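Long-range contacts in histone-lysine N-methyltransferase SETMAR (Homo sapiens, PDB 3K9J), which joins a histone H3 methyltransferase to a DNA-binding, mariner-derived transposase domain and acts in DNA double-strand break repair: residues 42-47 with 221-226; 49-54 with 144-149; 86-91 with 98-103; 120-125 with 158-163. The protein carries 3 engineered substitutions. All blocks are in the same frame, centred on the assembly; numbering follows the deposited sequence.

Contact 1: residues 42-47 with 221-226; sequences PFLDRI and NQLISR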
loop_
_atom_site.group_PDB
_atom_site.type_symbol
_atom_site.label_atom_id
_atom_site.label_comp_id
_atom_site.label_asym_id
_atom_site.label_seq_id
_atom_site.Cartn_x
_atom_site.Cartn_y
_atom_site.Cartn_z
ATOM N N PRO B 42 0.250 -0.891 -16.299
ATOM C CA PRO B 42 1.670 -1.215 -16.105
ATOM C C PRO B 42 2.471 0.003 -15.641
ATOM O O PRO B 42 2.272 1.120 -16.139
ATOM C CB PRO B 42 2.131 -1.643 -17.495
ATOM C CG PRO B 42 0.854 -2.134 -18.181
ATOM C CD PRO B 42 -0.238 -1.262 -17.641
ATOM N N PHE B 43 3.383 -0.221 -14.703
ATOM C CA PHE B 43 4.086 0.893 -14.092
ATOM C C PHE B 43 5.555 0.612 -13.825
ATOM O O PHE B 43 6.223 1.471 -13.265
ATOM C CB PHE B 43 3.400 1.297 -12.782
ATOM C CG PHE B 43 3.410 0.210 -11.727
ATOM C CD1 PHE B 43 2.306 -0.604 -11.531
ATOM C CD2 PHE B 43 4.523 0.014 -10.922
ATOM C CE1 PHE B 43 2.306 -1.599 -10.560
ATOM C CE2 PHE B 43 4.532 -0.980 -9.950
ATOM C CZ PHE B 43 3.429 -1.789 -9.769
ATOM N N LEU B 44 6.069 -0.564 -14.210
ATOM C CA LEU B 44 7.466 -0.903 -13.861
ATOM C C LEU B 44 8.458 0.126 -14.366
ATOM O O LEU B 44 9.466 0.418 -13.700
ATOM C CB LEU B 44 7.881 -2.276 -14.421
ATOM C CG LEU B 44 7.076 -3.489 -13.974
ATOM C CD1 LEU B 44 7.727 -4.769 -14.509
ATOM C CD2 LEU B 44 7.001 -3.526 -12.474
ATOM N N ASP B 45 8.190 0.679 -15.544
ATOM C CA ASP B 45 9.082 1.670 -16.134
ATOM C C ASP B 45 9.138 2.982 -15.351
ATOM O O ASP B 45 9.980 3.837 -15.634
ATOM C CB ASP B 45 8.688 1.967 -17.582
ATOM C CG ASP B 45 7.296 2.580 -17.704
ATOM O OD1 ASP B 45 6.405 2.283 -16.880
ATOM O OD2 ASP B 45 7.098 3.378 -18.636
ATOM N N ARG B 46 8.243 3.152 -14.380
ATOM C CA ARG B 46 8.200 4.400 -13.609
ATOM C C ARG B 46 8.893 4.303 -12.255
ATOM O O ARG B 46 9.046 5.296 -11.554
ATOM C CB ARG B 46 6.741 4.863 -13.406
ATOM C CG ARG B 46 6.007 5.192 -14.691
ATOM C CD ARG B 46 4.473 5.309 -14.411
ATOM N NE ARG B 46 4.249 6.304 -13.369
ATOM C CZ ARG B 46 3.177 6.363 -12.596
ATOM N NH1 ARG B 46 2.200 5.473 -12.753
ATOM N NH2 ARG B 46 3.090 7.316 -11.674
ATOM N N ILE B 47 9.312 3.099 -11.895
ATOM C CA ILE B 47 9.806 2.820 -10.561
ATOM C C ILE B 47 11.221 3.365 -10.352
ATOM O O ILE B 47 12.118 3.127 -11.156
ATOM C CB ILE B 47 9.826 1.301 -10.281
ATOM C CG1 ILE B 47 8.385 0.766 -10.170
ATOM C CG2 ILE B 47 10.613 0.987 -9.006
ATOM C CD1 ILE B 47 8.338 -0.776 -10.009
ATOM N N ASN B 221 12.625 -5.532 -13.734
ATOM C CA ASN B 221 11.644 -6.347 -14.442
ATOM C C ASN B 221 11.439 -7.714 -13.803
ATOM O O ASN B 221 10.405 -8.353 -14.012
ATOM C CB ASN B 221 11.853 -6.356 -15.962
ATOM C CG ASN B 221 12.530 -7.593 -16.466
ATOM O OD1 ASN B 221 13.758 -7.647 -16.550
ATOM N ND2 ASN B 221 11.726 -8.590 -16.870
ATOM N N GLN B 222 12.393 -8.110 -12.962
ATOM C CA GLN B 222 12.273 -9.279 -12.084
ATOM C C GLN B 222 11.189 -9.221 -11.005
ATOM O O GLN B 222 10.847 -10.249 -10.422
ATOM C CB GLN B 222 13.596 -9.519 -11.360
ATOM C CG GLN B 222 14.405 -10.693 -11.857
ATOM C CD GLN B 222 15.435 -11.113 -10.832
ATOM O OE1 GLN B 222 16.504 -10.519 -10.760
ATOM N NE2 GLN B 222 15.109 -12.138 -10.018
ATOM N N LEU B 223 10.671 -8.033 -10.709
ATOM C CA LEU B 223 9.684 -7.883 -9.630
ATOM C C LEU B 223 8.431 -8.750 -9.779
ATOM O O LEU B 223 7.911 -9.285 -8.803
ATOM C CB LEU B 223 9.231 -6.413 -9.510
ATOM C CG LEU B 223 10.196 -5.461 -8.798
ATOM C CD1 LEU B 223 9.798 -3.999 -9.038
ATOM C CD2 LEU B 223 10.209 -5.767 -7.323
ATOM N N ILE B 224 7.916 -8.830 -10.993
ATOM C CA ILE B 224 6.669 -9.525 -11.243
ATOM C C ILE B 224 6.817 -10.995 -10.903
ATOM O O ILE B 224 5.912 -11.584 -10.285
ATOM C CB ILE B 224 6.241 -9.369 -12.709
ATOM C CG1 ILE B 224 6.022 -7.888 -13.026
ATOM C CG2 ILE B 224 4.987 -10.174 -12.994
ATOM C CD1 ILE B 224 5.287 -7.664 -14.308
ATOM N N SER B 225 7.956 -11.584 -11.291
ATOM C CA SER B 225 8.172 -13.006 -11.017
ATOM C C SER B 225 8.266 -13.207 -9.513
ATOM O O SER B 225 7.785 -14.195 -8.979
ATOM C CB SER B 225 9.439 -13.540 -11.718
ATOM O OG SER B 225 10.614 -12.941 -11.175
ATOM N N ARG B 226 8.893 -12.266 -8.827
ATOM C CA ARG B 226 9.021 -12.349 -7.377
ATOM C C ARG B 226 7.721 -12.122 -6.600
ATOM O O ARG B 226 7.476 -12.814 -5.613
ATOM C CB ARG B 226 10.060 -11.368 -6.866
ATOM C CG ARG B 226 11.468 -11.839 -7.135
ATOM C CD ARG B 226 12.514 -10.855 -6.613
ATOM N NE ARG B 226 13.814 -11.480 -6.796
ATOM C CZ ARG B 226 14.454 -12.152 -5.845
ATOM N NH1 ARG B 226 13.941 -12.233 -4.626
ATOM N NH2 ARG B 226 15.623 -12.720 -6.112
#
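The two backbones come nearest at Leu44 and Asn221, whose CA atoms are 6.9 Å apart, so side chains make the contact. No hydrogen bond runs between the segments. Leu44 sits on a short 3-10 turn and sends its side chain toward the helix. Its CD1 meets CD1 of Ile224 at 3.8 Å and lies 3.9 Å from CG1 of the same residue. The two side chains cross obliquely. The same Leu44 CD1 also approaches the backbone, 4.2 Å from CA of Asn221.

Ile47 and Leu223 make the second, deeper touch. They meet tip to tip, Ile47 CD1 lying 3.7 Å from Leu223 CD1. Ile47 keeps its outer chain extended (chi2 175°), which pushes CD1 forward to the helix. Leu44 CD2 is also near Leu223 CD1, more loosely, at 4.5 Å.

This joins the turn between helix 21-40 and strand 47-56 to the start of the C-terminal helix 223-232, in the mariner transposase domain with its RNase H-like fold. Ile47 and Leu223 both also touch Leu141 of the neighbouring strand 139-141. Leu223 packs on Pro176 and Tyr179 of helix 176-189 as well. Near the surface, Leu44 and Ile224 both rest on Asn38 of helix 21-40.

Contact 2: residues 49-54 with 144-149; sequences TCDEKW and NARPHV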
loop_
_atom_site.group_PDB
_atom_site.type_symbol
_atom_site.label_atom_id
_atom_site.label_comp_id
_atom_site.label_asym_id
_atom_site.label_seq_id
_atom_site.Cartn_x
_atom_site.Cartn_y
_atom_site.Cartn_z
ATOM N N THR B 49 14.054 3.242 -7.183
ATOM C CA THR B 49 14.215 2.505 -5.934
ATOM C C THR B 49 15.581 2.822 -5.326
ATOM O O THR B 49 16.471 3.333 -6.011
ATOM C CB THR B 49 13.985 0.979 -6.103
ATOM O OG1 THR B 49 13.822 0.362 -4.817
ATOM C CG2 THR B 49 15.146 0.305 -6.858
ATOM N N CYS B 50 15.736 2.544 -4.043
ATOM C CA CYS B 50 16.940 2.962 -3.344
ATOM C C CYS B 50 17.136 2.170 -2.065
ATOM O O CYS B 50 16.216 1.536 -1.579
ATOM C CB CYS B 50 16.821 4.424 -2.970
ATOM S SG CYS B 50 15.532 4.664 -1.733
ATOM N N ASP B 51 18.339 2.238 -1.501
ATOM C CA ASP B 51 18.566 1.686 -0.184
ATOM C C ASP B 51 19.950 2.112 0.255
ATOM O O ASP B 51 20.684 2.702 -0.524
ATOM C CB ASP B 51 18.521 0.158 -0.196
ATOM C CG ASP B 51 18.439 -0.418 1.207
ATOM O OD1 ASP B 51 17.991 0.311 2.113
ATOM O OD2 ASP B 51 18.818 -1.588 1.410
ATOM N N GLU B 52 20.306 1.768 1.482
ATOM C CA GLU B 52 21.614 2.142 2.027
ATOM C C GLU B 52 22.459 0.922 2.326
ATOM O O GLU B 52 21.940 -0.177 2.476
ATOM C CB GLU B 52 21.429 2.955 3.307
ATOM C CG GLU B 52 20.759 4.289 3.096
ATOM C CD GLU B 52 19.254 4.214 3.236
ATOM O OE1 GLU B 52 18.559 4.903 2.463
ATOM O OE2 GLU B 52 18.770 3.464 4.111
ATOM N N LYS B 53 23.771 1.111 2.455
ATOM C CA LYS B 53 24.623 -0.031 2.715
ATOM C C LYS B 53 25.879 0.474 3.390
ATOM O O LYS B 53 26.377 1.538 3.044
ATOM C CB LYS B 53 25.008 -0.731 1.407
ATOM C CG LYS B 53 25.848 -2.009 1.582
ATOM C CD LYS B 53 26.108 -2.700 0.246
ATOM C CE LYS B 53 27.106 -3.860 0.379
ATOM N NZ LYS B 53 26.760 -4.785 1.498
ATOM N N TRP B 54 26.369 -0.289 4.355
ATOM C CA TRP B 54 27.636 0.033 5.012
ATOM C C TRP B 54 28.765 -0.511 4.172
ATOM O O TRP B 54 28.780 -1.695 3.835
ATOM C CB TRP B 54 27.682 -0.594 6.405
ATOM C CG TRP B 54 26.883 0.151 7.418
ATOM C CD1 TRP B 54 25.744 -0.271 8.041
ATOM C CD2 TRP B 54 27.155 1.462 7.922
ATOM N NE1 TRP B 54 25.293 0.702 8.908
ATOM C CE2 TRP B 54 26.151 1.768 8.859
ATOM C CE3 TRP B 54 28.167 2.399 7.686
ATOM C CZ2 TRP B 54 26.118 2.977 9.543
ATOM C CZ3 TRP B 54 28.125 3.596 8.362
ATOM C CH2 TRP B 54 27.113 3.875 9.283
ATOM N N ASN B 144 9.952 1.556 3.946
ATOM C CA ASN B 144 9.474 2.694 4.727
ATOM C C ASN B 144 9.561 2.486 6.240
ATOM O O ASN B 144 9.134 3.343 7.018
ATOM C CB ASN B 144 8.055 3.093 4.316
ATOM C CG ASN B 144 6.992 2.163 4.883
ATOM O OD1 ASN B 144 7.284 1.045 5.324
ATOM N ND2 ASN B 144 5.745 2.618 4.857
ATOM N N ALA B 145 10.109 1.344 6.649
ATOM C CA ALA B 145 10.324 1.054 8.063
ATOM C C ALA B 145 11.617 1.676 8.582
ATOM O O ALA B 145 11.828 1.781 9.792
ATOM C CB ALA B 145 10.321 -0.453 8.308
ATOM N N ARG B 146 12.490 2.089 7.670
ATOM C CA ARG B 146 13.719 2.752 8.076
ATOM C C ARG B 146 13.394 3.992 8.907
ATOM O O ARG B 146 12.467 4.733 8.593
ATOM C CB ARG B 146 14.564 3.113 6.856
ATOM C CG ARG B 146 14.950 1.913 5.999
ATOM C CD ARG B 146 15.545 2.353 4.660
ATOM N NE ARG B 146 14.597 3.158 3.888
ATOM C CZ ARG B 146 14.931 3.906 2.839
ATOM N NH1 ARG B 146 16.189 3.957 2.431
ATOM N NH2 ARG B 146 14.007 4.608 2.198
ATOM N N PRO B 147 14.147 4.204 9.993
ATOM C CA PRO B 147 13.970 5.342 10.904
ATOM C C PRO B 147 14.014 6.716 10.227
ATOM O O PRO B 147 13.284 7.623 10.642
ATOM C CB PRO B 147 15.156 5.193 11.873
ATOM C CG PRO B 147 16.081 4.180 11.208
ATOM C CD PRO B 147 15.137 3.256 10.522
ATOM N N HIS B 148 14.858 6.886 9.217
ATOM C CA HIS B 148 14.956 8.191 8.574
ATOM C C HIS B 148 13.833 8.448 7.564
ATOM O O HIS B 148 13.882 9.417 6.806
ATOM C CB HIS B 148 16.328 8.390 7.930
ATOM C CG HIS B 148 16.787 7.228 7.109
ATOM N ND1 HIS B 148 16.620 7.170 5.744
ATOM C CD2 HIS B 148 17.405 6.076 7.467
ATOM C CE1 HIS B 148 17.115 6.030 5.292
ATOM N NE2 HIS B 148 17.599 5.351 6.315
ATOM N N VAL B 149 12.828 7.579 7.547
ATOM C CA VAL B 149 11.621 7.841 6.768
ATOM C C VAL B 149 10.537 8.378 7.700
ATOM O O VAL B 149 9.510 7.738 7.952
ATOM C CB VAL B 149 11.151 6.593 5.991
ATOM C CG1 VAL B 149 9.917 6.910 5.161
ATOM C CG2 VAL B 149 12.291 6.097 5.095
#
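Glu52 OE2 accepts two weak hydrogen bonds, one from Arg146 NH1 and one from His148 NE2, each 3.1 Å long. The other carboxylate oxygen, OE1, forms the shorter salt bridge to Arg146 NH1, at 2.6 Å. One nitrogen of the guanidinium is therefore shared by both oxygens. The carboxylate and guanidinium planes are only 9° apart, and OE1 comes at the guanidinium edge. The imidazole is turned 75° from the carboxylate plane, and OE2 meets the edge of that ring. Contacts to two residues probably limit how the carboxylate can turn. A bend in the Glu52 chain (chi2 91°) brings the carboxylate to them.

Arg146 and His148 also touch each other. His148 CE1 lies over a guanidinium face, offset toward its rim. Both belong to a type I turn, Arg146 to Val149.

Asp51, a magnesium-binding residue, is close by. Its OD1 is 4.1 Å from Arg146 NH1 but well out of the guanidinium plane, so only the charges interact. Its OD2 binds Lys13 and Asn178; the latter probably fills the third position of the DDE/D-type site. Arg146 NE is held by the backbone O of Asp143, the other magnesium-binding residue. The turn lies in the loop between strand 139-141 and helix 151-159, and Tyr114 of helix 111-128 touches Cys50 and Glu52 of strand 47-56 and bonds Arg146 NH2.

Contact 3: residues 86-91 with 98-103; sequences VMVTIW and IHYSFL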
loop_
_atom_site.group_PDB
_atom_site.type_symbol
_atom_site.label_atom_id
_atom_site.label_comp_id
_atom_site.label_asym_id
_atom_site.label_seq_id
_atom_site.Cartn_x
_atom_site.Cartn_y
_atom_site.Cartn_z
ATOM N N VAL B 86 31.645 3.531 6.003
ATOM C CA VAL B 86 30.949 4.697 5.491
ATOM C C VAL B 86 29.656 4.212 4.837
ATOM O O VAL B 86 29.660 3.214 4.117
ATOM C CB VAL B 86 31.804 5.455 4.446
ATOM C CG1 VAL B 86 32.250 4.528 3.350
ATOM C CG2 VAL B 86 31.033 6.616 3.872
ATOM N N MET B 87 28.560 4.901 5.107
ATOM C CA MET B 87 27.281 4.521 4.525
ATOM C C MET B 87 27.124 5.132 3.149
ATOM O O MET B 87 27.409 6.314 2.960
ATOM C CB MET B 87 26.139 4.982 5.418
ATOM C CG MET B 87 24.762 4.645 4.834
ATOM S SD MET B 87 23.493 4.830 6.072
ATOM C CE MET B 87 23.563 3.204 6.814
ATOM N N VAL B 88 26.660 4.339 2.185
ATOM C CA VAL B 88 26.391 4.873 0.861
ATOM C C VAL B 88 24.885 4.755 0.603
ATOM O O VAL B 88 24.257 3.837 1.108
ATOM C CB VAL B 88 27.179 4.101 -0.226
ATOM C CG1 VAL B 88 26.738 2.646 -0.279
ATOM C CG2 VAL B 88 27.025 4.774 -1.591
ATOM N N THR B 89 24.301 5.714 -0.110
ATOM C CA THR B 89 22.900 5.584 -0.541
ATOM C C THR B 89 22.894 5.546 -2.054
ATOM O O THR B 89 23.649 6.282 -2.688
ATOM C CB THR B 89 22.043 6.749 -0.052
ATOM O OG1 THR B 89 22.179 6.869 1.368
ATOM C CG2 THR B 89 20.570 6.516 -0.388
ATOM N N ILE B 90 22.069 4.674 -2.639
ATOM C CA ILE B 90 22.025 4.539 -4.085
ATOM C C ILE B 90 20.564 4.618 -4.530
ATOM O O ILE B 90 19.683 4.064 -3.866
ATOM C CB ILE B 90 22.697 3.218 -4.583
ATOM C CG1 ILE B 90 22.695 3.135 -6.114
ATOM C CG2 ILE B 90 22.035 1.995 -3.980
ATOM C CD1 ILE B 90 23.498 1.961 -6.678
ATOM N N TRP B 91 20.325 5.344 -5.621
ATOM C CA TRP B 91 18.997 5.504 -6.202
ATOM C C TRP B 91 19.118 5.122 -7.655
ATOM O O TRP B 91 20.059 5.539 -8.326
ATOM C CB TRP B 91 18.541 6.958 -6.117
ATOM C CG TRP B 91 18.589 7.527 -4.722
ATOM C CD1 TRP B 91 19.708 7.886 -4.014
ATOM C CD2 TRP B 91 17.475 7.807 -3.878
ATOM N NE1 TRP B 91 19.350 8.362 -2.777
ATOM C CE2 TRP B 91 17.986 8.331 -2.670
ATOM C CE3 TRP B 91 16.093 7.676 -4.024
ATOM C CZ2 TRP B 91 17.160 8.713 -1.618
ATOM C CZ3 TRP B 91 15.273 8.059 -2.970
ATOM C CH2 TRP B 91 15.810 8.560 -1.786
ATOM N N ILE B 98 20.804 6.505 -10.918
ATOM C CA ILE B 98 20.418 7.909 -10.889
ATOM C C ILE B 98 21.395 8.738 -10.053
ATOM O O ILE B 98 21.843 9.802 -10.486
ATOM C CB ILE B 98 18.968 8.126 -10.404
ATOM C CG1 ILE B 98 17.982 7.371 -11.311
ATOM C CG2 ILE B 98 18.626 9.634 -10.359
ATOM C CD1 ILE B 98 16.610 7.187 -10.675
ATOM N N HIS B 99 21.744 8.235 -8.873
ATOM C CA HIS B 99 22.489 9.040 -7.914
ATOM C C HIS B 99 22.947 8.136 -6.785
ATOM O O HIS B 99 22.254 7.195 -6.431
ATOM C CB HIS B 99 21.566 10.139 -7.371
ATOM C CG HIS B 99 22.136 10.920 -6.224
ATOM N ND1 HIS B 99 21.601 10.875 -4.954
ATOM C CD2 HIS B 99 23.170 11.791 -6.162
ATOM C CE1 HIS B 99 22.297 11.665 -4.156
ATOM N NE2 HIS B 99 23.249 12.235 -4.866
ATOM N N TYR B 100 24.138 8.380 -6.250
ATOM C CA TYR B 100 24.537 7.741 -5.009
ATOM C C TYR B 100 25.352 8.749 -4.228
ATOM O O TYR B 100 25.862 9.694 -4.800
ATOM C CB TYR B 100 25.334 6.451 -5.252
ATOM C CG TYR B 100 26.601 6.642 -6.054
ATOM C CD1 TYR B 100 26.584 6.557 -7.435
ATOM C CD2 TYR B 100 27.808 6.918 -5.431
ATOM C CE1 TYR B 100 27.729 6.740 -8.175
ATOM C CE2 TYR B 100 28.966 7.102 -6.167
ATOM C CZ TYR B 100 28.915 7.009 -7.542
ATOM O OH TYR B 100 30.055 7.178 -8.296
ATOM N N SER B 101 25.448 8.582 -2.922
ATOM C CA SER B 101 26.278 9.492 -2.146
ATOM C C SER B 101 26.781 8.818 -0.895
ATOM O O SER B 101 26.170 7.884 -0.383
ATOM C CB SER B 101 25.502 10.761 -1.784
ATOM O OG SER B 101 24.558 10.494 -0.767
ATOM N N PHE B 102 27.913 9.291 -0.401
ATOM C CA PHE B 102 28.486 8.722 0.799
ATOM C C PHE B 102 28.268 9.682 1.954
ATOM O O PHE B 102 28.394 10.894 1.801
ATOM C CB PHE B 102 29.982 8.456 0.609
ATOM C CG PHE B 102 30.297 7.543 -0.542
ATOM C CD1 PHE B 102 30.612 8.060 -1.787
ATOM C CD2 PHE B 102 30.303 6.176 -0.373
ATOM C CE1 PHE B 102 30.907 7.218 -2.849
ATOM C CE2 PHE B 102 30.595 5.328 -1.428
ATOM C CZ PHE B 102 30.892 5.851 -2.668
ATOM N N LEU B 103 27.911 9.131 3.101
ATOM C CA LEU B 103 27.887 9.904 4.326
ATOM C C LEU B 103 29.303 9.952 4.908
ATOM O O LEU B 103 30.129 9.090 4.628
ATOM C CB LEU B 103 26.958 9.251 5.341
ATOM C CG LEU B 103 25.526 9.788 5.354
ATOM C CD1 LEU B 103 25.029 10.011 3.931
ATOM C CD2 LEU B 103 24.611 8.843 6.127
#
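A beta hairpin of strands 85-93 and 96-102 forms one edge of the mixed sheet, and Val88 with Phe102 and Ile90 with Tyr100 are its non-hydrogen-bonded pairs. The strand axes run antiparallel, at 170°, and approach to 4.6 Å. Thr89 N donates to Ser101 O at 2.9 Å. Further along, Trp91 N donates to His99 O at 2.8 Å. Leu103 N donates to Met87 O in a nearly straight bond (170°).

The regular pairing breaks at a classic beta bulge, where Ile98 and His99 both face Trp91. Trp91 O accepts both Ile98 N (2.9 Å) and His99 N (3.2 Å), from the same face of its carbonyl plane. The hairpin belongs to the transposase domain's RNase H-like sheet, with Ile90 about 5 Å, side chain to side chain, from magnesium-binding Asp51.

Side chains alternate between two sheet faces. On that of Val88 and Ile90, Val88 CG2 lies 3.6 Å from Phe102 CE2, the two side chains running alongside each other. This face is covered by helix 197-210: Phe204 meets the Tyr100 ring edge-to-face, and Glu209 binds Tyr100 OH. On the other face, Trp91 and His99 also lie side by side. Trp91 CD1 is 3.7 Å from His99 ND1, with the rings oblique to each other. Helix 111-128 covers this face: Ile118 and Tyr114 meet Trp91, and Glu117 binds Ser101 OG.

Contact 4: residues 120-125 with 158-163; sequences EMNQKL and NELGYE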
loop_
_atom_site.group_PDB
_atom_site.type_symbol
_atom_site.label_atom_id
_atom_site.label_comp_id
_atom_site.label_asym_id
_atom_site.label_seq_id
_atom_site.Cartn_x
_atom_site.Cartn_y
_atom_site.Cartn_z
ATOM N N GLU B 120 18.403 16.097 -4.398
ATOM C CA GLU B 120 19.529 15.925 -5.319
ATOM C C GLU B 120 19.227 14.848 -6.370
ATOM O O GLU B 120 19.475 15.040 -7.563
ATOM C CB GLU B 120 20.797 15.570 -4.539
ATOM C CG GLU B 120 22.027 15.377 -5.410
ATOM C CD GLU B 120 22.630 16.697 -5.879
ATOM O OE1 GLU B 120 22.143 17.768 -5.437
ATOM O OE2 GLU B 120 23.591 16.657 -6.688
ATOM N N MET B 121 18.683 13.717 -5.919
ATOM C CA MET B 121 18.359 12.602 -6.816
ATOM C C MET B 121 17.320 13.055 -7.836
ATOM O O MET B 121 17.410 12.774 -9.040
ATOM C CB MET B 121 17.821 11.422 -5.998
ATOM C CG MET B 121 17.240 10.274 -6.818
ATOM S SD MET B 121 15.533 10.524 -7.359
ATOM C CE MET B 121 14.631 10.492 -5.809
ATOM N N ASN B 122 16.333 13.780 -7.337
ATOM C CA ASN B 122 15.271 14.298 -8.185
ATOM C C ASN B 122 15.783 15.244 -9.270
ATOM O O ASN B 122 15.306 15.209 -10.399
ATOM C CB ASN B 122 14.210 15.004 -7.337
ATOM C CG ASN B 122 13.050 15.488 -8.167
ATOM O OD1 ASN B 122 12.375 14.695 -8.826
ATOM N ND2 ASN B 122 12.819 16.797 -8.159
ATOM N N GLN B 123 16.754 16.093 -8.934
ATOM C CA GLN B 123 17.339 16.987 -9.935
ATOM C C GLN B 123 18.007 16.160 -11.018
ATOM O O GLN B 123 17.898 16.447 -12.213
ATOM C CB GLN B 123 18.378 17.931 -9.303
ATOM C CG GLN B 123 17.796 19.050 -8.458
ATOM C CD GLN B 123 18.884 19.933 -7.851
ATOM O OE1 GLN B 123 19.999 19.474 -7.580
ATOM N NE2 GLN B 123 18.563 21.207 -7.638
ATOM N N LYS B 124 18.713 15.124 -10.592
ATOM C CA LYS B 124 19.401 14.258 -11.533
ATOM C C LYS B 124 18.383 13.509 -12.365
ATOM O O LYS B 124 18.531 13.394 -13.578
ATOM C CB LYS B 124 20.322 13.285 -10.797
ATOM C CG LYS B 124 21.497 13.987 -10.153
ATOM C CD LYS B 124 22.551 13.033 -9.648
ATOM C CE LYS B 124 23.687 13.813 -8.971
ATOM N NZ LYS B 124 24.674 12.866 -8.381
ATOM N N LEU B 125 17.337 13.025 -11.707
ATOM C CA LEU B 125 16.311 12.255 -12.398
ATOM C C LEU B 125 15.656 13.148 -13.454
ATOM O O LEU B 125 15.431 12.726 -14.588
ATOM C CB LEU B 125 15.257 11.731 -11.409
ATOM C CG LEU B 125 14.571 10.377 -11.686
ATOM C CD1 LEU B 125 13.185 10.305 -11.076
ATOM C CD2 LEU B 125 14.512 10.059 -13.161
ATOM N N ASN B 158 5.994 14.082 -1.035
ATOM C CA ASN B 158 4.733 14.719 -1.410
ATOM C C ASN B 158 4.965 16.014 -2.173
ATOM O O ASN B 158 4.338 16.263 -3.195
ATOM C CB ASN B 158 3.897 15.001 -0.159
ATOM C CG ASN B 158 2.534 15.624 -0.477
ATOM O OD1 ASN B 158 1.614 14.951 -0.961
ATOM N ND2 ASN B 158 2.394 16.911 -0.174
ATOM N N GLU B 159 5.875 16.841 -1.671
ATOM C CA GLU B 159 6.243 18.094 -2.338
ATOM C C GLU B 159 6.655 17.897 -3.796
ATOM O O GLU B 159 6.300 18.689 -4.671
ATOM C CB GLU B 159 7.410 18.769 -1.597
ATOM C CG GLU B 159 7.916 20.049 -2.277
ATOM C CD GLU B 159 9.283 20.525 -1.761
ATOM O OE1 GLU B 159 9.674 20.147 -0.626
ATOM O OE2 GLU B 159 9.965 21.284 -2.499
ATOM N N LEU B 160 7.421 16.843 -4.048
ATOM C CA LEU B 160 8.001 16.605 -5.367
ATOM C C LEU B 160 7.101 15.707 -6.223
ATOM O O LEU B 160 7.424 15.399 -7.377
ATOM C CB LEU B 160 9.383 15.962 -5.213
ATOM C CG LEU B 160 10.460 16.883 -4.601
ATOM C CD1 LEU B 160 11.815 16.178 -4.518
ATOM C CD2 LEU B 160 10.576 18.182 -5.396
ATOM N N GLY B 161 5.990 15.274 -5.638
ATOM C CA GLY B 161 4.988 14.500 -6.363
ATOM C C GLY B 161 5.369 13.040 -6.586
ATOM O O GLY B 161 4.999 12.455 -7.606
ATOM N N TYR B 162 6.105 12.450 -5.643
ATOM C CA TYR B 162 6.430 11.016 -5.724
ATOM C C TYR B 162 5.367 10.153 -5.061
ATOM O O TYR B 162 5.114 10.239 -3.860
ATOM C CB TYR B 162 7.773 10.721 -5.060
ATOM C CG TYR B 162 8.988 11.040 -5.903
ATOM C CD1 TYR B 162 9.366 12.364 -6.155
ATOM C CD2 TYR B 162 9.794 10.028 -6.397
ATOM C CE1 TYR B 162 10.486 12.655 -6.915
ATOM C CE2 TYR B 162 10.927 10.305 -7.155
ATOM C CZ TYR B 162 11.275 11.619 -7.409
ATOM O OH TYR B 162 12.414 11.883 -8.167
ATOM N N GLU B 163 4.731 9.314 -5.862
ATOM C CA GLU B 163 3.909 8.261 -5.345
ATOM C C GLU B 163 4.865 7.253 -4.713
ATOM O O GLU B 163 6.025 7.182 -5.119
ATOM C CB GLU B 163 3.240 7.612 -6.548
ATOM C CG GLU B 163 1.804 7.379 -6.437
ATOM C CD GLU B 163 1.310 6.577 -7.631
ATOM O OE1 GLU B 163 1.160 7.170 -8.728
ATOM O OE2 GLU B 163 1.108 5.360 -7.466
#
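Asn122 places CG opposite its backbone N (chi1 -177°), while Tyr162 sets its ring opposite the carbonyl carbon (chi1 -80°), and the two side chains meet between helix and loop. Tyr162 OH donates a 2.9 Å hydrogen bond to Asn122 OD1. That oxygen lies in the plane of the ring, at its edge. The amide plane is turned 72° from the ring plane.

Two apolar side chains also come close to the hydroxyl. Leu125 CD1 comes to 3.4 Å from Tyr162 OH. Met121 bends at chi2 and chi3, and its SD lies 5.5 Å from the Tyr162 ring centroid, obliquely placed, a Met-aromatic contact. Met121 CE lies 3.9 Å from Tyr162 CZ. Asn122 ND2 meets Leu160, 3.8 Å from CD2.

Between Leu160 and Tyr162 the chain turns at Gly161. Its positive phi and two bonds back into the last turn make a Schellman motif, which ends helix 151-159. The chain then enters short strand 163-164, where Glu163 pairs with Leu140. Helix 111-128 also packs on the sheet: Met121 and Leu125 reach Ile98 of strand 96-102, and Pro138 touches both Leu125 and Tyr162.

How the contacts relate
Contacts 2 and 3 are the closest pair, with centres about 11 Å apart. They share the mixed sheet, in which strand 47-56 lies beside strand 85-93; backbone bonds link Asp51 to Ile90 and Lys53 to Val88. Contact 4 lies about 16 Å from each and touches contact 3 where helix 111-128 packs on strand 96-102. Contact 1, 20 to 23 Å from the others, touches contact 4 through a long, weak ion pair of Arg46 and Glu163. Along the chain contact 1 spans the rest, contact 3 falls within contact 2, and contacts 2 and 4 interleave. Together they tie the RNase H-like core, which carries the magnesium site, to surrounding helices and the C-terminal helix.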